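Local coordinates for peptidoglycan synthetase penicillin-binding protein 3 (Bifidobacterium adolescentis, PDB 4YE5) that probably binds penicillin and, as a member of the transpeptidase family, probably cross-links peptidoglycan strands during cell-wall synthesis, at residues E177-Q191 / T202-V215. Numbering follows the deposited sequence.
Sequences ENKTLTGRDGYQVYQ and TMTESKDAVNGSDV
Tyr187 and Lys207 form one rung of a backbone ladder, Tyr187 N giving its hydrogen to Lys207 O at 2.8 Å and Lys207 N returning one to Tyr187 O. Val189 N bonds Glu205 O likewise, but Val189 O takes Thr204 N, and beyond it Tyr190 faces Met203: the register slips by one residue, a beta bulge. Strands 186-191 and 202-207 thus make an antiparallel beta hairpin, which strand 23-28 extends beside 186-191, in the region of the dimerisation-domain family. Where the strands give way to loop, Arg184 and Val210 still pair in a single antiparallel bridge, then Ser213 N reaches Thr180 O in helix 178-182. Glycines suit the close approach here: Gly183 CA lies 3.7 Å from Gly212 CA, which makes a CA-H...O contact with Leu181 O.

Among side chains, Lys207 lays CB over one face of the Tyr187 ring, 3.7 Å from its centroid, a CH-pi contact; its extended stem also brings CD to 3.5 Å from Tyr187 CE2. With CG anti to the backbone N (chi1 -168°), selenomethionine Met203 sets CG over the Tyr190 ring's rim, SE approaching obliquely in a Met-aromatic contact. Near the joining loop, Thr204 OG1 donates to an in-plane lone pair of Gln191 OE1. By the helix, Val215 CG2 meets Leu181 CD2.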
loop_
_atom_site.group_PDB
_atom_site.type_symbol
_atom_site.label_atom_id
_atom_site.label_comp_id
_atom_site.label_asym_id
_atom_site.label_seq_id
_atom_site.Cartn_x
_atom_site.Cartn_y
_atom_site.Cartn_z
ATOM N N GLU A 177 5.549 -3.204 -6.974
ATOM C CA GLU A 177 5.067 -4.050 -8.064
ATOM C C GLU A 177 5.818 -3.767 -9.367
ATOM O O GLU A 177 5.331 -4.089 -10.445
ATOM C CB GLU A 177 3.575 -3.801 -8.275
ATOM C CG GLU A 177 2.734 -4.281 -7.078
ATOM C CD GLU A 177 2.949 -5.743 -6.837
ATOM O OE1 GLU A 177 2.664 -6.534 -7.768
ATOM O OE2 GLU A 177 3.457 -6.095 -5.749
ATOM N N ASN A 178 6.997 -3.168 -9.259
ATOM C CA ASN A 178 7.725 -2.695 -10.435
ATOM C C ASN A 178 8.032 -3.803 -11.435
ATOM O O ASN A 178 7.886 -3.606 -12.637
ATOM C CB ASN A 178 9.008 -1.960 -10.030
ATOM C CG ASN A 178 9.622 -1.167 -11.190
ATOM O OD1 ASN A 178 8.971 -0.309 -11.790
ATOM N ND2 ASN A 178 10.885 -1.448 -11.496
ATOM N N LYS A 179 8.449 -4.961 -10.938
ATOM C CA LYS A 179 8.825 -6.064 -11.817
ATOM C C LYS A 179 7.641 -6.446 -12.693
ATOM O O LYS A 179 7.747 -6.464 -13.924
ATOM C CB LYS A 179 9.322 -7.269 -11.014
ATOM C CG LYS A 179 9.979 -8.370 -11.874
ATOM C CD LYS A 179 10.728 -9.363 -10.977
ATOM C CE LYS A 179 11.042 -10.676 -11.688
ATOM N NZ LYS A 179 11.932 -10.486 -12.863
ATOM N N THR A 180 6.510 -6.708 -12.043
ATOM C CA THR A 180 5.256 -7.028 -12.715
ATOM C C THR A 180 4.821 -5.928 -13.680
ATOM O O THR A 180 4.472 -6.209 -14.832
ATOM C CB THR A 180 4.125 -7.269 -11.664
ATOM O OG1 THR A 180 4.478 -8.380 -10.838
ATOM C CG2 THR A 180 2.811 -7.578 -12.330
ATOM N N LEU A 181 4.831 -4.679 -13.212
ATOM C CA LEU A 181 4.395 -3.540 -14.042
ATOM C C LEU A 181 5.321 -3.199 -15.236
ATOM O O LEU A 181 4.868 -2.662 -16.243
ATOM C CB LEU A 181 4.222 -2.290 -13.169
ATOM C CG LEU A 181 3.115 -2.348 -12.098
ATOM C CD1 LEU A 181 3.296 -1.219 -11.063
ATOM C CD2 LEU A 181 1.740 -2.269 -12.779
ATOM N N THR A 182 6.614 -3.465 -15.099
ATOM C CA THR A 182 7.588 -3.048 -16.117
ATOM C C THR A 182 7.540 -3.904 -17.386
ATOM O O THR A 182 7.650 -3.386 -18.497
ATOM C CB THR A 182 9.030 -3.040 -15.555
ATOM O OG1 THR A 182 9.149 -1.981 -14.605
ATOM C CG2 THR A 182 10.075 -2.813 -16.675
ATOM N N GLY A 183 7.363 -5.209 -17.218
ATOM C CA GLY A 183 7.432 -6.129 -18.346
ATOM C C GLY A 183 8.878 -6.351 -18.757
ATOM O O GLY A 183 9.796 -6.166 -17.951
ATOM N N ARG A 184 9.099 -6.746 -20.010
ATOM C CA ARG A 184 10.456 -7.026 -20.475
ATOM C C ARG A 184 10.662 -6.456 -21.871
ATOM O O ARG A 184 9.918 -6.780 -22.788
ATOM C CB ARG A 184 10.719 -8.540 -20.492
ATOM C CG ARG A 184 10.729 -9.195 -19.098
ATOM C CD ARG A 184 11.059 -10.689 -19.166
ATOM N NE ARG A 184 10.033 -11.469 -19.858
ATOM C CZ ARG A 184 8.914 -11.904 -19.281
ATOM N NH1 ARG A 184 8.033 -12.613 -19.974
ATOM N NH2 ARG A 184 8.673 -11.625 -18.004
ATOM N N ASP A 185 11.660 -5.597 -22.006
ATOM C CA ASP A 185 11.992 -4.980 -23.277
ATOM C C ASP A 185 12.292 -6.040 -24.343
ATOM O O ASP A 185 12.738 -7.150 -24.039
ATOM C CB ASP A 185 13.205 -4.062 -23.105
ATOM C CG ASP A 185 12.871 -2.783 -22.346
ATOM O OD1 ASP A 185 11.713 -2.634 -21.926
ATOM O OD2 ASP A 185 13.763 -1.925 -22.177
ATOM N N GLY A 186 12.015 -5.702 -25.593
ATOM C CA GLY A 186 12.450 -6.534 -26.705
ATOM C C GLY A 186 13.543 -5.807 -27.450
ATOM O O GLY A 186 14.051 -4.789 -26.960
ATOM N N TYR A 187 13.912 -6.307 -28.636
ATOM C CA TYR A 187 14.920 -5.618 -29.421
ATOM C C TYR A 187 14.903 -6.049 -30.899
ATOM O O TYR A 187 14.273 -7.050 -31.256
ATOM C CB TYR A 187 16.307 -5.862 -28.821
ATOM C CG TYR A 187 16.665 -7.338 -28.755
ATOM C CD1 TYR A 187 17.118 -8.015 -29.881
ATOM C CD2 TYR A 187 16.526 -8.054 -27.570
ATOM C CE1 TYR A 187 17.435 -9.359 -29.832
ATOM C CE2 TYR A 187 16.845 -9.401 -27.506
ATOM C CZ TYR A 187 17.297 -10.047 -28.638
ATOM O OH TYR A 187 17.608 -11.383 -28.582
ATOM N N GLN A 188 15.590 -5.277 -31.735
ATOM C CA GLN A 188 15.822 -5.615 -33.145
ATOM C C GLN A 188 17.286 -5.367 -33.432
ATOM O O GLN A 188 17.850 -4.368 -32.989
ATOM C CB GLN A 188 14.994 -4.724 -34.076
ATOM C CG GLN A 188 13.488 -5.001 -34.040
ATOM C CD GLN A 188 12.676 -3.850 -34.607
ATOM O OE1 GLN A 188 13.198 -2.766 -34.828
ATOM N NE2 GLN A 188 11.390 -4.081 -34.828
ATOM N N VAL A 189 17.906 -6.262 -34.191
ATOM C CA VAL A 189 19.290 -6.064 -34.577
ATOM C C VAL A 189 19.367 -5.903 -36.088
ATOM O O VAL A 189 18.800 -6.703 -36.825
ATOM C CB VAL A 189 20.150 -7.244 -34.112
ATOM C CG1 VAL A 189 21.599 -7.025 -34.482
ATOM C CG2 VAL A 189 20.001 -7.431 -32.598
ATOM N N TYR A 190 20.044 -4.857 -36.551
ATOM C CA TYR A 190 20.125 -4.577 -37.985
ATOM C C TYR A 190 21.558 -4.669 -38.474
ATOM O O TYR A 190 22.457 -4.220 -37.787
ATOM C CB TYR A 190 19.613 -3.166 -38.260
ATOM C CG TYR A 190 18.142 -3.026 -38.014
ATOM C CD1 TYR A 190 17.225 -3.333 -39.016
ATOM C CD2 TYR A 190 17.659 -2.594 -36.776
ATOM C CE1 TYR A 190 15.864 -3.221 -38.789
ATOM C CE2 TYR A 190 16.299 -2.464 -36.551
ATOM C CZ TYR A 190 15.416 -2.789 -37.559
ATOM O OH TYR A 190 14.073 -2.680 -37.332
ATOM N N GLN A 191 21.778 -5.231 -39.660
ATOM C CA GLN A 191 23.098 -5.132 -40.258
ATOM C C GLN A 191 23.116 -3.859 -41.087
ATOM O O GLN A 191 22.469 -3.788 -42.125
ATOM C CB GLN A 191 23.404 -6.338 -41.143
ATOM C CG GLN A 191 23.157 -7.679 -40.487
ATOM C CD GLN A 191 23.999 -7.913 -39.242
ATOM O OE1 GLN A 191 23.478 -8.300 -38.188
ATOM N NE2 GLN A 191 25.306 -7.701 -39.362
ATOM N N THR A 202 19.318 -4.967 -43.356
ATOM C CA THR A 202 18.643 -6.224 -43.019
ATOM C C THR A 202 18.492 -6.435 -41.507
ATOM O O THR A 202 19.466 -6.364 -40.761
ATOM C CB THR A 202 19.392 -7.427 -43.594
ATOM O OG1 THR A 202 19.519 -7.280 -45.022
ATOM C CG2 THR A 202 18.645 -8.738 -43.246
HETATM N N MSE A 203 17.269 -6.702 -41.063
HETATM C CA MSE A 203 17.048 -7.069 -39.665
HETATM C C MSE A 203 17.356 -8.561 -39.460
HETATM O O MSE A 203 16.624 -9.416 -39.954
HETATM C CB MSE A 203 15.608 -6.763 -39.255
HETATM C CG MSE A 203 15.398 -6.855 -37.749
HETATM SE SE MSE A 203 13.516 -6.753 -37.221
HETATM C CE MSE A 203 12.852 -5.404 -38.442
ATOM N N THR A 204 18.429 -8.883 -38.743
ATOM C CA THR A 204 18.834 -10.293 -38.633
ATOM C C THR A 204 18.318 -11.011 -37.400
ATOM O O THR A 204 18.328 -12.240 -37.335
ATOM C CB THR A 204 20.341 -10.448 -38.673
ATOM O OG1 THR A 204 20.922 -9.551 -37.719
ATOM C CG2 THR A 204 20.845 -10.126 -40.071
ATOM N N GLU A 205 17.880 -10.250 -36.407
ATOM C CA GLU A 205 17.188 -10.871 -35.291
ATOM C C GLU A 205 16.290 -9.879 -34.585
ATOM O O GLU A 205 16.491 -8.656 -34.650
ATOM C CB GLU A 205 18.158 -11.554 -34.312
ATOM C CG GLU A 205 19.222 -10.660 -33.716
ATOM C CD GLU A 205 20.145 -11.393 -32.737
ATOM O OE1 GLU A 205 21.355 -11.510 -33.044
ATOM O OE2 GLU A 205 19.670 -11.839 -31.663
ATOM N N SER A 206 15.264 -10.413 -33.945
ATOM C CA SER A 206 14.400 -9.582 -33.151
ATOM C C SER A 206 13.813 -10.424 -32.042
ATOM O O SER A 206 13.732 -11.651 -32.146
ATOM C CB SER A 206 13.296 -8.945 -33.999
ATOM O OG SER A 206 12.312 -9.894 -34.365
ATOM N N LYS A 207 13.425 -9.743 -30.975
ATOM C CA LYS A 207 12.765 -10.364 -29.846
ATOM C C LYS A 207 11.675 -9.386 -29.434
ATOM O O LYS A 207 11.955 -8.219 -29.206
ATOM C CB LYS A 207 13.762 -10.566 -28.705
ATOM C CG LYS A 207 13.147 -11.178 -27.439
ATOM C CD LYS A 207 14.190 -11.286 -26.351
ATOM C CE LYS A 207 13.600 -11.789 -25.045
ATOM N NZ LYS A 207 14.666 -11.907 -24.015
ATOM N N ASP A 208 10.433 -9.859 -29.385
ATOM C CA ASP A 208 9.297 -9.017 -29.025
ATOM C C ASP A 208 9.373 -8.567 -27.581
ATOM O O ASP A 208 9.811 -9.322 -26.713
ATOM C CB ASP A 208 7.988 -9.780 -29.205
ATOM C CG ASP A 208 7.703 -10.104 -30.647
ATOM O OD1 ASP A 208 8.081 -9.290 -31.514
ATOM O OD2 ASP A 208 7.102 -11.167 -30.906
ATOM N N ALA A 209 8.927 -7.341 -27.326
ATOM C CA ALA A 209 8.709 -6.885 -25.953
ATOM C C ALA A 209 7.560 -7.667 -25.344
ATOM O O ALA A 209 6.648 -8.092 -26.052
ATOM C CB ALA A 209 8.384 -5.379 -25.940
ATOM N N VAL A 210 7.601 -7.858 -24.027
ATOM C CA VAL A 210 6.442 -8.339 -23.294
ATOM C C VAL A 210 6.018 -7.161 -22.424
ATOM O O VAL A 210 6.781 -6.710 -21.570
ATOM C CB VAL A 210 6.775 -9.562 -22.420
ATOM C CG1 VAL A 210 5.557 -9.973 -21.592
ATOM C CG2 VAL A 210 7.237 -10.721 -23.290
ATOM N N ASN A 211 4.832 -6.625 -22.674
ATOM C CA ASN A 211 4.417 -5.408 -21.986
ATOM C C ASN A 211 4.114 -5.744 -20.536
ATOM O O ASN A 211 3.909 -6.913 -20.211
ATOM C CB ASN A 211 3.210 -4.780 -22.669
ATOM C CG ASN A 211 3.573 -4.163 -23.990
ATOM O OD1 ASN A 211 4.698 -3.684 -24.168
ATOM N ND2 ASN A 211 2.631 -4.166 -24.927
ATOM N N GLY A 212 4.127 -4.745 -19.663
ATOM C CA GLY A 212 3.901 -5.009 -18.248
ATOM C C GLY A 212 2.527 -5.587 -18.007
ATOM O O GLY A 212 1.609 -5.372 -18.797
ATOM N N SER A 213 2.372 -6.314 -16.906
ATOM C CA SER A 213 1.061 -6.808 -16.517
ATOM C C SER A 213 0.343 -5.754 -15.668
ATOM O O SER A 213 0.980 -4.841 -15.151
ATOM C CB SER A 213 1.200 -8.121 -15.750
ATOM O OG SER A 213 1.546 -9.175 -16.633
ATOM N N ASP A 214 -0.976 -5.859 -15.553
ATOM C CA ASP A 214 -1.743 -4.920 -14.736
ATOM C C ASP A 214 -1.914 -5.472 -13.326
ATOM O O ASP A 214 -1.998 -6.681 -13.131
ATOM C CB ASP A 214 -3.116 -4.652 -15.341
ATOM C CG ASP A 214 -3.037 -4.173 -16.793
ATOM O OD1 ASP A 214 -2.157 -3.345 -17.128
ATOM O OD2 ASP A 214 -3.878 -4.621 -17.589
ATOM N N VAL A 215 -1.981 -4.570 -12.354
ATOM C CA VAL A 215 -2.069 -4.940 -10.952
ATOM C C VAL A 215 -3.385 -4.424 -10.383
ATOM O O VAL A 215 -3.705 -3.232 -10.505
ATOM C CB VAL A 215 -0.888 -4.328 -10.160
ATOM C CG1 VAL A 215 -1.124 -4.444 -8.660
ATOM C CG2 VAL A 215 0.426 -4.997 -10.556
HETATM O O HOH W 1 11.003 -9.454 -24.328
#